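F1 capsule-anchoring protein (Yersinia pestis, PDB 2XET) probably serves as the outer-membrane usher that assembles and secretes F1 capsular antigen, its C-terminal domain taking part in that assembly. Local coordinates at residues G1-N13 and I75-L87. Numbering follows the deposited sequence.
With SO4 (sulfate ion), chain D; SO4 (sulfate ion), chain C.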
ATOM      1  N   GLY A   1       5.978  15.940   2.641  1.00 20.45           N
ATOM      2  CA  GLY A   1       5.886  14.781   1.705  1.00 19.30           C
ATOM      3  C   GLY A   1       4.471  14.502   1.237  1.00 18.07           C
ATOM      4  O   GLY A   1       3.554  15.283   1.499  1.00 19.51           O
ATOM      5  N   GLY A   2       4.304  13.386   0.536  1.00 16.77           N
ATOM      6  CA  GLY A   2       3.010  12.990   0.001  1.00 14.01           C
ATOM      7  C   GLY A   2       2.175  12.187   0.975  1.00 12.55           C
ATOM      8  O   GLY A   2       2.675  11.283   1.629  1.00 11.38           O
ATOM      9  N   ARG A   3       0.885  12.511   1.042  1.00 10.89           N
ATOM     10  CA  ARG A   3      -0.039  11.742   1.853  1.00  9.87           C
ATOM     11  C   ARG A   3      -1.208  11.272   1.002  1.00  9.23           C
ATOM     12  O   ARG A   3      -1.696  11.998   0.107  1.00  8.95           O
ATOM     13  CB  ARG A   3      -0.494  12.537   3.086  1.00 10.23           C
ATOM     14  CG  ARG A   3      -1.353  13.732   2.796  1.00 10.33           C
ATOM     15  CD  ARG A   3      -1.336  14.809   3.906  1.00 11.45           C
ATOM     16  NE  ARG A   3      -0.080  15.574   3.938  1.00 14.10           N
ATOM     17  CZ  ARG A   3       0.236  16.609   3.144  1.00 14.43           C
ATOM     18  NH1 ARG A   3      -0.577  17.050   2.177  1.00 10.59           N
ATOM     19  NH2 ARG A   3       1.412  17.214   3.294  1.00 15.25           N
ATOM     20  N   LEU A   4      -1.655  10.050   1.277  1.00  7.96           N
ATOM     21  CA  LEU A   4      -2.710   9.452   0.469  1.00  7.92           C
ATOM     22  C   LEU A   4      -3.454   8.335   1.163  1.00  7.19           C
ATOM     23  O   LEU A   4      -2.897   7.661   2.038  1.00  5.81           O
ATOM     24  CB  LEU A   4      -2.126   8.926  -0.845  1.00  9.73           C
ATOM     25  CG  LEU A   4      -1.590   7.491  -0.802  1.00 11.63           C
ATOM     26  CD1 LEU A   4      -1.671   6.911  -2.207  1.00 14.32           C
ATOM     27  CD2 LEU A   4      -0.188   7.540  -0.285  1.00 15.22           C
ATOM     28  N   PHE A   5      -4.706   8.163   0.738  1.00  7.10           N
ATOM     29  CA  PHE A   5      -5.520   6.989   1.011  1.00  6.43           C
ATOM     30  C   PHE A   5      -5.259   6.062  -0.176  1.00  7.07           C
ATOM     31  O   PHE A   5      -5.471   6.472  -1.344  1.00  7.33           O
ATOM     32  CB  PHE A   5      -7.010   7.348   1.017  1.00  6.68           C
ATOM     33  CG  PHE A   5      -7.418   8.243   2.168  1.00  6.29           C
ATOM     34  CD1 PHE A   5      -7.842   7.693   3.380  1.00  6.13           C
ATOM     35  CD2 PHE A   5      -7.377   9.629   2.033  1.00  7.67           C
ATOM     36  CE1 PHE A   5      -8.212   8.523   4.444  1.00  5.89           C
ATOM     37  CE2 PHE A   5      -7.736  10.463   3.098  1.00  6.52           C
ATOM     38  CZ  PHE A   5      -8.152   9.904   4.300  1.00  6.49           C
ATOM     39  N   LEU A   6      -4.819   4.839   0.110  1.00  6.41           N
ATOM     40  CA  LEU A   6      -4.543   3.865  -0.948  1.00  6.64           C
ATOM     41  C   LEU A   6      -5.454   2.644  -0.865  1.00  6.67           C
ATOM     42  O   LEU A   6      -5.442   1.918   0.136  1.00  6.74           O
ATOM     43  CB  LEU A   6      -3.075   3.421  -0.865  1.00  6.51           C
ATOM     44  CG  LEU A   6      -2.572   2.483  -1.957  1.00  7.19           C
ATOM     45  CD1 LEU A   6      -2.616   3.175  -3.322  1.00  9.17           C
ATOM     46  CD2 LEU A   6      -1.155   2.024  -1.609  1.00  7.60           C
ATOM     47  N   HIS A   7      -6.288   2.455  -1.895  1.00  6.83           N
ATOM     48  CA  HIS A   7      -7.178   1.310  -1.937  1.00  7.37           C
ATOM     49  C   HIS A   7      -6.469   0.185  -2.647  1.00  7.30           C
ATOM     50  O   HIS A   7      -6.109   0.323  -3.814  1.00  7.91           O
ATOM     51  CB  HIS A   7      -8.487   1.645  -2.688  1.00  7.76           C
ATOM     52  CG  HIS A   7      -9.515   0.561  -2.630  1.00  9.71           C
ATOM     53  ND1 HIS A   7     -10.517   0.443  -3.574  1.00 13.93           N
ATOM     54  CD2 HIS A   7      -9.712  -0.446  -1.744  1.00  8.96           C
ATOM     55  CE1 HIS A   7     -11.277  -0.597  -3.278  1.00 12.79           C
ATOM     56  NE2 HIS A   7     -10.811  -1.156  -2.175  1.00 11.09           N
ATOM     57  N   LEU A   8      -6.242  -0.913  -1.929  1.00  7.19           N
ATOM     58  CA  LEU A   8      -5.517  -2.056  -2.466  1.00  7.50           C
ATOM     59  C   LEU A   8      -6.469  -3.176  -2.823  1.00  8.25           C
ATOM     60  O   LEU A   8      -7.415  -3.417  -2.100  1.00  8.16           O
ATOM     61  CB  LEU A   8      -4.506  -2.562  -1.419  1.00  7.87           C
ATOM     62  CG  LEU A   8      -3.334  -1.631  -1.101  1.00  8.03           C
ATOM     63  CD1 LEU A   8      -2.738  -2.025   0.259  1.00 10.88           C
ATOM     64  CD2 LEU A   8      -2.268  -1.669  -2.206  1.00 10.07           C
ATOM     65  N   LYS A   9      -6.212  -3.872  -3.928  1.00  7.89           N
ATOM     66  CA  LYS A   9      -6.943  -5.107  -4.234  1.00  8.72           C
ATOM     67  C   LYS A   9      -5.911  -6.107  -4.748  1.00  8.09           C
ATOM     68  O   LYS A   9      -4.993  -5.707  -5.476  1.00  7.16           O
ATOM     69  CB  LYS A   9      -8.049  -4.863  -5.272  1.00  9.14           C
ATOM     70  CG  LYS A   9      -8.987  -6.060  -5.476  1.00 12.84           C
ATOM     71  CD  LYS A   9     -10.219  -5.736  -6.323  1.00 13.34           C
ATOM     72  CE  LYS A   9      -9.822  -5.057  -7.638  1.00 18.57           C
ATOM     73  NZ  LYS A   9     -10.919  -4.939  -8.628  1.00 22.44           N
ATOM     74  N   ARG A  10      -6.044  -7.381  -4.354  1.00  6.63           N
ATOM     75  CA  ARG A  10      -5.107  -8.395  -4.811  1.00  6.44           C
ATOM     76  C   ARG A  10      -5.277  -8.643  -6.317  1.00  6.38           C
ATOM     77  O   ARG A  10      -6.358  -8.396  -6.878  1.00  6.08           O
ATOM     78  CB  ARG A  10      -5.337  -9.710  -4.058  1.00  5.60           C
ATOM     79  CG  ARG A  10      -4.908  -9.651  -2.575  1.00  5.06           C
ATOM     80  CD  ARG A  10      -5.694 -10.681  -1.753  1.00  4.07           C
ATOM     81  NE  ARG A  10      -5.681 -12.030  -2.322  1.00  7.44           N
ATOM     82  CZ  ARG A  10      -5.354 -13.134  -1.644  1.00  9.83           C
ATOM     83  NH1 ARG A  10      -5.004 -13.073  -0.375  1.00  7.95           N
ATOM     84  NH2 ARG A  10      -5.398 -14.313  -2.247  1.00  7.48           N
ATOM     85  N   SER A  11      -4.222  -9.177  -6.956  1.00  5.05           N
ATOM     86  CA  SER A  11      -4.280  -9.520  -8.387  1.00  5.33           C
ATOM     87  C   SER A  11      -5.345 -10.603  -8.725  1.00  5.45           C
ATOM     88  O   SER A  11      -5.789 -10.713  -9.894  1.00  5.51           O
ATOM     89  CB  SER A  11      -2.897  -9.897  -8.921  1.00  5.94           C
ATOM     90  OG  SER A  11      -2.249 -10.813  -8.059  1.00  6.08           O
ATOM     91  N   ASP A  12      -5.759 -11.378  -7.720  1.00  5.23           N
ATOM     92  CA  ASP A  12      -6.813 -12.384  -7.900  1.00  5.42           C
ATOM     93  C   ASP A  12      -8.216 -11.810  -7.625  1.00  5.36           C
ATOM     94  O   ASP A  12      -9.186 -12.541  -7.486  1.00  6.20           O
ATOM     95  CB  ASP A  12      -6.504 -13.666  -7.088  1.00  5.47           C
ATOM     96  CG  ASP A  12      -6.581 -13.475  -5.569  1.00  7.69           C
ATOM     97  OD1 ASP A  12      -6.767 -12.338  -5.098  1.00  5.61           O
ATOM     98  OD2 ASP A  12      -6.418 -14.513  -4.859  1.00  7.69           O
ATOM     99  N   ASN A  13      -8.301 -10.480  -7.534  1.00  5.49           N
ATOM    100  CA  ASN A  13      -9.566  -9.747  -7.272  1.00  6.80           C
ATOM    101  C   ASN A  13     -10.188  -9.917  -5.878  1.00  7.27           C
ATOM    102  O   ASN A  13     -11.353  -9.537  -5.679  1.00  9.20           O
ATOM    103  CB  ASN A  13     -10.637  -9.994  -8.366  1.00  8.07           C
ATOM    104  CG  ASN A  13     -11.659  -8.865  -8.457  1.00 10.78           C
ATOM    105  OD1 ASN A  13     -11.298  -7.697  -8.477  1.00 14.47           O
ATOM    106  ND2 ASN A  13     -12.936  -9.220  -8.528  1.00 15.06           N
ATOM    107  N   ILE A  75       0.680  20.996  -1.319  1.00 11.60           N
ATOM    108  CA  ILE A  75      -0.751  20.939  -1.000  1.00 10.32           C
ATOM    109  C   ILE A  75      -0.977  20.302   0.379  1.00  9.18           C
ATOM    110  O   ILE A  75      -0.143  19.520   0.832  1.00  9.28           O
ATOM    111  CB  ILE A  75      -1.548  20.170  -2.074  1.00 10.43           C
ATOM    112  CG1 ILE A  75      -1.030  18.724  -2.204  1.00 11.25           C
ATOM    113  CG2 ILE A  75      -1.453  20.904  -3.407  1.00 10.24           C
ATOM    114  CD1 ILE A  75      -2.063  17.738  -2.758  1.00 14.23           C
ATOM    115  N   SER A  76      -2.079  20.659   1.043  1.00  8.05           N
ATOM    116  CA  SER A  76      -2.347  20.158   2.407  1.00  7.42           C
ATOM    117  C   SER A  76      -3.259  18.943   2.465  1.00  6.98           C
ATOM    118  O   SER A  76      -3.386  18.328   3.530  1.00  7.99           O
ATOM    119  CB  SER A  76      -2.963  21.265   3.280  1.00  7.58           C
ATOM    120  OG  SER A  76      -4.256  21.608   2.797  1.00  8.30           O
ATOM    121  N   GLY A  77      -3.903  18.617   1.337  1.00  5.82           N
ATOM    122  CA  GLY A  77      -4.876  17.528   1.259  1.00  6.27           C
ATOM    123  C   GLY A  77      -4.282  16.147   1.052  1.00  6.44           C
ATOM    124  O   GLY A  77      -3.083  15.939   1.244  1.00  6.84           O
ATOM    125  N   ALA A  78      -5.148  15.205   0.656  1.00  5.52           N
ATOM    126  CA  ALA A  78      -4.768  13.801   0.540  1.00  5.75           C
ATOM    127  C   ALA A  78      -5.434  13.196  -0.698  1.00  5.72           C
ATOM    128  O   ALA A  78      -6.628  13.377  -0.924  1.00  5.20           O
ATOM    129  CB  ALA A  78      -5.169  13.041   1.793  1.00  6.17           C
ATOM    130  N   TYR A  79      -4.637  12.513  -1.507  1.00  5.51           N
ATOM    131  CA  TYR A  79      -5.165  11.809  -2.680  1.00  6.84           C
ATOM    132  C   TYR A  79      -5.929  10.555  -2.279  1.00  7.02           C
ATOM    133  O   TYR A  79      -5.645   9.948  -1.248  1.00  6.70           O
ATOM    134  CB  TYR A  79      -4.002  11.418  -3.573  1.00  6.84           C
ATOM    135  CG  TYR A  79      -3.400  12.609  -4.253  1.00  7.72           C
ATOM    136  CD1 TYR A  79      -4.062  13.231  -5.307  1.00  7.26           C
ATOM    137  CD2 TYR A  79      -2.180  13.144  -3.822  1.00  8.19           C
ATOM    138  CE1 TYR A  79      -3.510  14.333  -5.944  1.00  9.62           C
ATOM    139  CE2 TYR A  79      -1.630  14.243  -4.448  1.00  9.76           C
ATOM    140  CZ  TYR A  79      -2.299  14.840  -5.494  1.00  8.95           C
ATOM    141  OH  TYR A  79      -1.791  15.952  -6.120  1.00 10.29           O
ATOM    142  N   ARG A  80      -6.879  10.160  -3.126  1.00  6.86           N
ATOM    143  CA  ARG A  80      -7.639   8.935  -2.979  1.00  8.70           C
ATOM    144  C   ARG A  80      -7.220   8.090  -4.188  1.00  8.83           C
ATOM    145  O   ARG A  80      -7.713   8.327  -5.305  1.00  9.46           O
ATOM    146  CB  ARG A  80      -9.116   9.324  -3.048  1.00  9.47           C
ATOM    147  CG  ARG A  80     -10.119   8.311  -2.652  1.00 11.78           C
ATOM    148  CD  ARG A  80     -10.232   8.090  -1.166  1.00 10.30           C
ATOM    149  NE  ARG A  80     -11.075   6.928  -0.987  1.00 11.14           N
ATOM    150  CZ  ARG A  80     -11.141   6.201   0.115  1.00 11.17           C
ATOM    151  NH1 ARG A  80     -10.413   6.522   1.184  1.00 11.79           N
ATOM    152  NH2 ARG A  80     -11.944   5.146   0.136  1.00 12.19           N
ATOM    153  N   LEU A  81      -6.259   7.181  -3.985  1.00  7.87           N
ATOM    154  CA  LEU A  81      -5.698   6.408  -5.095  1.00  8.74           C
ATOM    155  C   LEU A  81      -5.979   4.912  -4.967  1.00  8.34           C
ATOM    156  O   LEU A  81      -6.255   4.411  -3.867  1.00  7.69           O
ATOM    157  CB  LEU A  81      -4.187   6.628  -5.159  1.00 10.18           C
ATOM    158  CG  LEU A  81      -3.619   8.052  -5.303  1.00 11.18           C
ATOM    159  CD1 LEU A  81      -2.144   7.998  -5.649  1.00 16.83           C
ATOM    160  CD2 LEU A  81      -4.376   8.855  -6.361  1.00 13.27           C
ATOM    161  N   SER A  82      -5.891   4.208  -6.100  1.00  8.33           N
ATOM    162  CA  SER A  82      -6.079   2.761  -6.129  1.00  8.57           C
ATOM    163  C   SER A  82      -4.934   2.106  -6.872  1.00  9.83           C
ATOM    164  O   SER A  82      -4.404   2.674  -7.836  1.00  9.27           O
ATOM    165  CB  SER A  82      -7.385   2.388  -6.833  1.00  9.11           C
ATOM    166  OG  SER A  82      -8.531   2.847  -6.125  0.60  9.22           O
ATOM    167  N   THR A  83      -4.548   0.913  -6.432  1.00  9.95           N
ATOM    168  CA  THR A  83      -3.570   0.146  -7.193  1.00 10.49           C
ATOM    169  C   THR A  83      -3.733  -1.361  -6.965  1.00 10.71           C
ATOM    170  O   THR A  83      -4.452  -1.789  -6.068  1.00 10.09           O
ATOM    171  CB  THR A  83      -2.125   0.612  -6.905  1.00 11.48           C
ATOM    172  OG1 THR A  83      -1.256   0.115  -7.934  1.00 12.27           O
ATOM    173  CG2 THR A  83      -1.644   0.128  -5.511  1.00 10.94           C
ATOM    174  N   THR A  84      -3.122  -2.146  -7.838  1.00 10.31           N
ATOM    175  CA  THR A  84      -3.122  -3.592  -7.673  1.00 10.77           C
ATOM    176  C   THR A  84      -1.997  -4.020  -6.774  1.00 10.11           C
ATOM    177  O   THR A  84      -0.889  -3.490  -6.847  1.00 10.69           O
ATOM    178  CB  THR A  84      -2.912  -4.292  -9.022  1.00 11.24           C
ATOM    179  OG1 THR A  84      -3.893  -3.830  -9.935  1.00 13.54           O
ATOM    180  CG2 THR A  84      -3.038  -5.802  -8.894  1.00 12.09           C
ATOM    181  N   CYS A  85      -2.297  -5.001  -5.930  1.00  9.61           N
ATOM    182  CA  CYS A  85      -1.279  -5.648  -5.122  1.00  9.01           C
ATOM    183  C   CYS A  85      -1.044  -7.041  -5.741  1.00  8.29           C
ATOM    184  O   CYS A  85      -1.900  -7.934  -5.648  1.00  7.61           O
ATOM    185  CB  CYS A  85      -1.755  -5.718  -3.668  1.00 10.51           C
ATOM    186  SG  CYS A  85      -0.474  -5.843  -2.396  1.00 12.61           S
ATOM    187  N   ILE A  86       0.103  -7.196  -6.384  1.00  7.25           N
ATOM    188  CA  ILE A  86       0.377  -8.406  -7.154  1.00  7.88           C
ATOM    189  C   ILE A  86       0.864  -9.494  -6.198  1.00  7.19           C
ATOM    190  O   ILE A  86       1.882  -9.333  -5.500  1.00  7.20           O
ATOM    191  CB  ILE A  86       1.390  -8.123  -8.297  1.00  7.20           C
ATOM    192  CG1 ILE A  86       0.744  -7.189  -9.335  1.00  8.54           C
ATOM    193  CG2 ILE A  86       1.865  -9.419  -8.931  1.00  6.83           C
ATOM    194  CD1 ILE A  86       1.694  -6.691 -10.449  1.00 10.71           C
ATOM    195  N   LEU A  87       0.129 -10.599  -6.156  1.00  6.24           N
ATOM    196  CA  LEU A  87       0.456 -11.679  -5.186  1.00  7.38           C
ATOM    197  C   LEU A  87       1.836 -12.271  -5.428  1.00  8.24           C
ATOM    198  O   LEU A  87       2.214 -12.547  -6.584  1.00  8.96           O
ATOM    199  CB  LEU A  87      -0.591 -12.799  -5.245  1.00  7.09           C
ATOM    200  CG  LEU A  87      -1.908 -12.378  -4.591  1.00  7.00           C
ATOM    201  CD1 LEU A  87      -3.109 -13.128  -5.157  1.00  7.95           C
ATOM    202  CD2 LEU A  87      -1.830 -12.538  -3.034  1.00  9.32           C
TER
HETATM  203  S   SO4 D1091       3.570  14.693   5.138  0.60 13.39           S
HETATM  204  O1  SO4 D1091       2.219  14.818   5.708  0.60 15.11           O
HETATM  205  O2  SO4 D1091       3.550  13.654   4.128  0.60 13.54           O
HETATM  206  O3  SO4 D1091       3.923  15.988   4.553  0.60 14.10           O
HETATM  207  O4  SO4 D1091       4.494  14.353   6.226  0.60 14.76           O
HETATM  208  S   SO4 C1090     -10.948   3.605   3.608  1.00 12.71           S
HETATM  209  O1  SO4 C1090     -10.427   4.961   3.762  1.00 14.02           O
HETATM  210  O2  SO4 C1090     -11.540   3.388   2.285  1.00 16.13           O
HETATM  211  O3  SO4 C1090      -9.897   2.633   3.818  1.00 11.93           O
HETATM  212  O4  SO4 C1090     -12.013   3.405   4.588  1.00 13.12           O
HETATM  213  O   HOH W   1      -0.720  14.585  -0.680  1.00 13.62           O
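With CG of R3 set between its backbone N and carbonyl carbon (chi1 68°) and the chain bent at chi3, the guanidinium reaches I75 and G77. There NH1 donates to I75 O at 2.8 Å and to G77 O at 2.9 Å, both acceptors lying in the guanidinium plane, while NE and NH2 hold a sulfate, probably from the crystallisation liquor. Between the strands, backbone bonds such as F5 N to Y79 O and L81 N to F5 O, the latter 2.8 Å and nearly straight at 170°, fix a parallel register; K9 N to T83 O is weak. On the face carrying L4, L6 and L8, L4 CD1 meets L81 CD1 at 3.6 Å, the side chains crossing at about a right angle, and T83 CG2 touches both L6 CD1 and L8 CD2. At the far end S11 OG accepts a hydrogen bond from L87 N (3.1 Å, 177°). L87 CD2 lies 3.8 Å above the centre of the R10 guanidinium, whose in-plane edge grips D12 side-on through NE and NH2. C85, disulfide-bonded to C63, ties strand 79-87 to strand 62-68. Flanked by antiparallel strands 39-45 and 62-68, this parallel pair is consistent with the transthyretin-like fold of PapC-type usher C-terminal domains.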